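Local coordinates for protein lactose Operon Repressor (Escherichia coli, PDB 1JYE) that represses transcription of the lactose operon by binding operator DNA, at residues T109-L114 / I134-A139; D88-S93 / T299-L304. The protein carries 1 engineered substitution. All coordinates share one frame; numbering follows the deposited sequence.

Contact 1: T109-L114 / I134-A139. Unlike the reference sequence in segment 109-114: Thr109 (reference Ala).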
# COMPACT_ATOMS: atom_id res chain seq x y z
N THR A 109 -6.57 -7.01 23.33
CA THR A 109 -7.77 -7.70 22.87
C THR A 109 -7.45 -8.53 21.64
O THR A 109 -7.88 -9.68 21.52
CB THR A 109 -8.89 -6.69 22.54
OG1 THR A 109 -9.30 -6.02 23.74
CG2 THR A 109 -10.09 -7.40 21.92
N ALA A 110 -6.68 -7.95 20.72
CA ALA A 110 -6.29 -8.66 19.51
C ALA A 110 -5.51 -9.92 19.88
O ALA A 110 -5.76 -11.00 19.34
CB ALA A 110 -5.45 -7.76 18.62
N VAL A 111 -4.57 -9.78 20.80
CA VAL A 111 -3.76 -10.90 21.24
C VAL A 111 -4.65 -11.97 21.87
O VAL A 111 -4.47 -13.16 21.62
CB VAL A 111 -2.69 -10.46 22.27
CG1 VAL A 111 -2.04 -11.67 22.91
CG2 VAL A 111 -1.64 -9.60 21.57
N HIS A 112 -5.61 -11.55 22.68
CA HIS A 112 -6.53 -12.48 23.31
C HIS A 112 -7.28 -13.30 22.26
O HIS A 112 -7.36 -14.53 22.36
CB HIS A 112 -7.53 -11.73 24.20
CG HIS A 112 -8.56 -12.61 24.83
ND1 HIS A 112 -9.59 -13.18 24.12
CD2 HIS A 112 -8.72 -13.02 26.11
CE1 HIS A 112 -10.34 -13.90 24.93
NE2 HIS A 112 -9.83 -13.83 26.14
N ASN A 113 -7.83 -12.63 21.25
CA ASN A 113 -8.57 -13.32 20.20
C ASN A 113 -7.68 -14.28 19.42
O ASN A 113 -8.13 -15.35 19.01
CB ASN A 113 -9.20 -12.31 19.23
CG ASN A 113 -10.20 -11.39 19.90
OD1 ASN A 113 -10.88 -11.79 20.85
ND2 ASN A 113 -10.29 -10.17 19.41
N LEU A 114 -6.42 -13.90 19.20
CA LEU A 114 -5.49 -14.75 18.47
C LEU A 114 -5.16 -16.01 19.27
O LEU A 114 -5.08 -17.10 18.72
CB LEU A 114 -4.20 -13.97 18.16
CG LEU A 114 -4.35 -12.87 17.11
CD1 LEU A 114 -3.09 -12.01 17.08
CD2 LEU A 114 -4.60 -13.50 15.74
N ILE A 134 5.50 -4.36 27.27
CA ILE A 134 5.70 -5.33 28.34
C ILE A 134 4.34 -5.90 28.75
O ILE A 134 4.21 -7.10 29.00
CB ILE A 134 6.39 -4.68 29.55
CG1 ILE A 134 7.85 -4.36 29.20
CG2 ILE A 134 6.31 -5.60 30.77
CD1 ILE A 134 8.58 -3.56 30.27
N ALA A 135 3.33 -5.03 28.78
CA ALA A 135 1.98 -5.45 29.14
C ALA A 135 1.42 -6.42 28.11
O ALA A 135 0.79 -7.42 28.47
CB ALA A 135 1.08 -4.23 29.26
N VAL A 136 1.64 -6.14 26.84
CA VAL A 136 1.15 -7.02 25.78
C VAL A 136 1.86 -8.37 25.86
O VAL A 136 1.24 -9.42 25.69
CB VAL A 136 1.37 -6.40 24.39
CG1 VAL A 136 1.05 -7.43 23.30
CG2 VAL A 136 0.48 -5.18 24.23
N GLU A 137 3.17 -8.35 26.12
CA GLU A 137 3.92 -9.60 26.22
C GLU A 137 3.36 -10.46 27.35
O GLU A 137 3.25 -11.68 27.21
CB GLU A 137 5.40 -9.31 26.49
CG GLU A 137 6.26 -10.57 26.55
CD GLU A 137 7.66 -10.29 27.05
OE1 GLU A 137 7.80 -9.78 28.18
OE2 GLU A 137 8.63 -10.59 26.31
N ALA A 138 2.99 -9.83 28.45
CA ALA A 138 2.45 -10.56 29.59
C ALA A 138 1.13 -11.23 29.21
O ALA A 138 0.81 -12.31 29.68
CB ALA A 138 2.23 -9.61 30.77
N ALA A 139 0.37 -10.57 28.33
CA ALA A 139 -0.92 -11.09 27.89
C ALA A 139 -0.81 -12.26 26.92
O ALA A 139 -1.81 -12.93 26.64
CB ALA A 139 -1.74 -9.97 27.27

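Contact 2: D88-S93 / T299-L304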
# COMPACT_ATOMS: atom_id res chain seq x y z
N ASP A 88 4.16 -19.18 4.41
CA ASP A 88 3.75 -20.14 3.39
C ASP A 88 4.94 -21.04 3.05
O ASP A 88 4.80 -22.26 2.95
CB ASP A 88 3.29 -19.40 2.13
CG ASP A 88 2.72 -20.33 1.07
OD1 ASP A 88 2.74 -19.95 -0.12
OD2 ASP A 88 2.25 -21.43 1.42
N GLN A 89 6.10 -20.42 2.89
CA GLN A 89 7.33 -21.13 2.56
C GLN A 89 7.69 -22.17 3.61
O GLN A 89 8.19 -23.25 3.29
CB GLN A 89 8.50 -20.15 2.43
CG GLN A 89 8.43 -19.21 1.23
CD GLN A 89 9.48 -18.11 1.31
OE1 GLN A 89 10.66 -18.38 1.53
NE2 GLN A 89 9.05 -16.87 1.12
N LEU A 90 7.45 -21.84 4.88
CA LEU A 90 7.78 -22.74 5.97
C LEU A 90 6.62 -23.64 6.41
O LEU A 90 6.73 -24.34 7.42
CB LEU A 90 8.31 -21.94 7.16
CG LEU A 90 9.54 -21.08 6.85
CD1 LEU A 90 9.92 -20.24 8.06
CD2 LEU A 90 10.71 -21.98 6.44
N GLY A 91 5.52 -23.61 5.67
CA GLY A 91 4.38 -24.44 5.99
C GLY A 91 3.57 -24.02 7.20
O GLY A 91 3.00 -24.86 7.90
N ALA A 92 3.51 -22.72 7.46
CA ALA A 92 2.76 -22.22 8.60
C ALA A 92 1.59 -21.35 8.15
O ALA A 92 1.74 -20.50 7.28
CB ALA A 92 3.67 -21.40 9.52
N SER A 93 0.42 -21.59 8.73
CA SER A 93 -0.77 -20.81 8.42
C SER A 93 -0.74 -19.60 9.34
O SER A 93 -0.12 -19.65 10.40
CB SER A 93 -2.04 -21.63 8.65
OG SER A 93 -2.18 -22.61 7.65
N THR A 299 12.28 -12.15 8.11
CA THR A 299 13.07 -12.47 9.29
C THR A 299 12.21 -12.72 10.53
O THR A 299 12.54 -13.59 11.34
CB THR A 299 14.09 -11.34 9.59
OG1 THR A 299 14.88 -11.09 8.41
CG2 THR A 299 15.02 -11.74 10.73
N SER A 300 11.11 -11.99 10.67
CA SER A 300 10.24 -12.16 11.83
C SER A 300 9.66 -13.57 11.91
O SER A 300 9.49 -14.12 13.00
CB SER A 300 9.10 -11.13 11.83
OG SER A 300 8.14 -11.39 10.82
N VAL A 301 9.36 -14.17 10.76
CA VAL A 301 8.81 -15.51 10.75
C VAL A 301 9.88 -16.52 11.16
O VAL A 301 9.64 -17.37 12.02
CB VAL A 301 8.25 -15.89 9.36
CG1 VAL A 301 7.78 -17.34 9.36
CG2 VAL A 301 7.10 -14.96 9.01
N ASP A 302 11.06 -16.40 10.56
CA ASP A 302 12.16 -17.30 10.90
C ASP A 302 12.45 -17.20 12.40
O ASP A 302 12.63 -18.21 13.07
CB ASP A 302 13.43 -16.94 10.12
CG ASP A 302 13.23 -16.98 8.62
OD1 ASP A 302 12.44 -17.81 8.14
OD2 ASP A 302 13.88 -16.17 7.92
N ARG A 303 12.50 -15.98 12.91
CA ARG A 303 12.78 -15.73 14.32
C ARG A 303 11.72 -16.31 15.24
O ARG A 303 12.04 -16.95 16.25
CB ARG A 303 12.91 -14.22 14.56
CG ARG A 303 13.41 -13.83 15.96
CD ARG A 303 14.82 -14.34 16.22
NE ARG A 303 15.68 -14.13 15.05
CZ ARG A 303 16.12 -12.94 14.64
NH1 ARG A 303 16.88 -12.86 13.56
NH2 ARG A 303 15.81 -11.83 15.31
N LEU A 304 10.45 -16.10 14.91
CA LEU A 304 9.36 -16.60 15.74
C LEU A 304 9.40 -18.12 15.84
O LEU A 304 9.23 -18.68 16.93
CB LEU A 304 8.01 -16.18 15.17
CG LEU A 304 6.80 -16.64 15.99
CD1 LEU A 304 6.78 -15.91 17.32
CD2 LEU A 304 5.51 -16.38 15.22

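Contact 1: T109-L114 / I134-A139
Val111 lays one methyl on Val136 and the other beside the carbonyl of Ala139. The two helices belong to a Rossmann-like layer of the periplasmic-binding-protein fold: helix 104-115 runs from strand 93-98 to strand 122-125, and helix 130-139 from there to strand 145-147, so they are neighbours in consecutive beta-alpha-beta units. Their backbones come closest at Val111 and Ala139, with CA atoms 7.2 Å apart. The apolar part of the contact is a single methyl pair, Val111 CG2 to Val136 CG1 at 3.9 Å, met at a slant. Val136 presents this branch because CG1 is anti to its backbone N (chi1 171°); its other methyl, CG2, stays 5.6 Å from Val111 CG2. The same Val136 also packs on Val104 and Cys107 of helix 104-115. Beneath the pair, Val111 reaches Leu122 and Ile124 of the intervening strand, which ties helix 104-115 to that strand. Ala139 CB points toward the other helix but stops 4.7 Å from Val111 CG1, so the nearer approach is by its carbonyl oxygen. Val111 CG1 meets Ala139 O at 3.9 Å, broadside to the carbonyl, the C-O-CG1 angle being about 95°.

Contact 2: D88-S93 / T299-L304
A Schellman motif ends helix 74-89, and the leucine it leaves at the turn packs on helix 293-308, a helix flanking the N-terminal parallel sheet. The evidence is two backbone bonds, Ala92 N to Ala87 O and Gly91 N to Asp88 O (3.1 Å), together with the positive phi of Gly91 (73°), which carries the chain out of the helix toward strand 93-98. Leu90, just before this reversal, points toward the other helix. One methyl does the touching: Leu90 CD1 lies 3.8 Å from Val301 CG1 and 3.5 Å from Asp302 OD1, the two partners subtending roughly 80° at the methyl. The Leu90 and Val301 side chains pass in opposite directions, whereas that of Asp302 stands nearly square to Leu90. With CG anti to its own carbonyl carbon (chi1 -58°), Asp302 brings its carboxylate closer to Leu90 than its CB direction suggests; OD2 remains 5.7 Å from Leu90 CD1. The charge is answered by Arg86 of helix 74-89, whose NE forms a salt bridge with Asp302 OD1. The oxygen beside the methyl is thus the one bound to Arg86, and the methyl may keep some water away and so favour that pairing.

How the contacts relate
Both contacts join elements that flank the N-terminal parallel sheet, about 22 Å from the chain's centre, but on opposite faces of it. Their centres are 20 Å apart, and with nearest atoms about 9 Å apart they do not touch. Contact 1 joins helices close in sequence; contact 2 brings in helix 293-308 from some 200 residues later, consistent with a subdomain assembled from separate parts of the chain. Buried areas are nearly equal, 108 and 105 Å². Burial differs: two buried valines, one of them resting on strand 122-125, make contact 1 mainly apolar, whereas partly buried contact 2 combines methyl packing with a carboxylate. Segment 88-93 also reaches the second subunit, Asp88 packing on its Glu100.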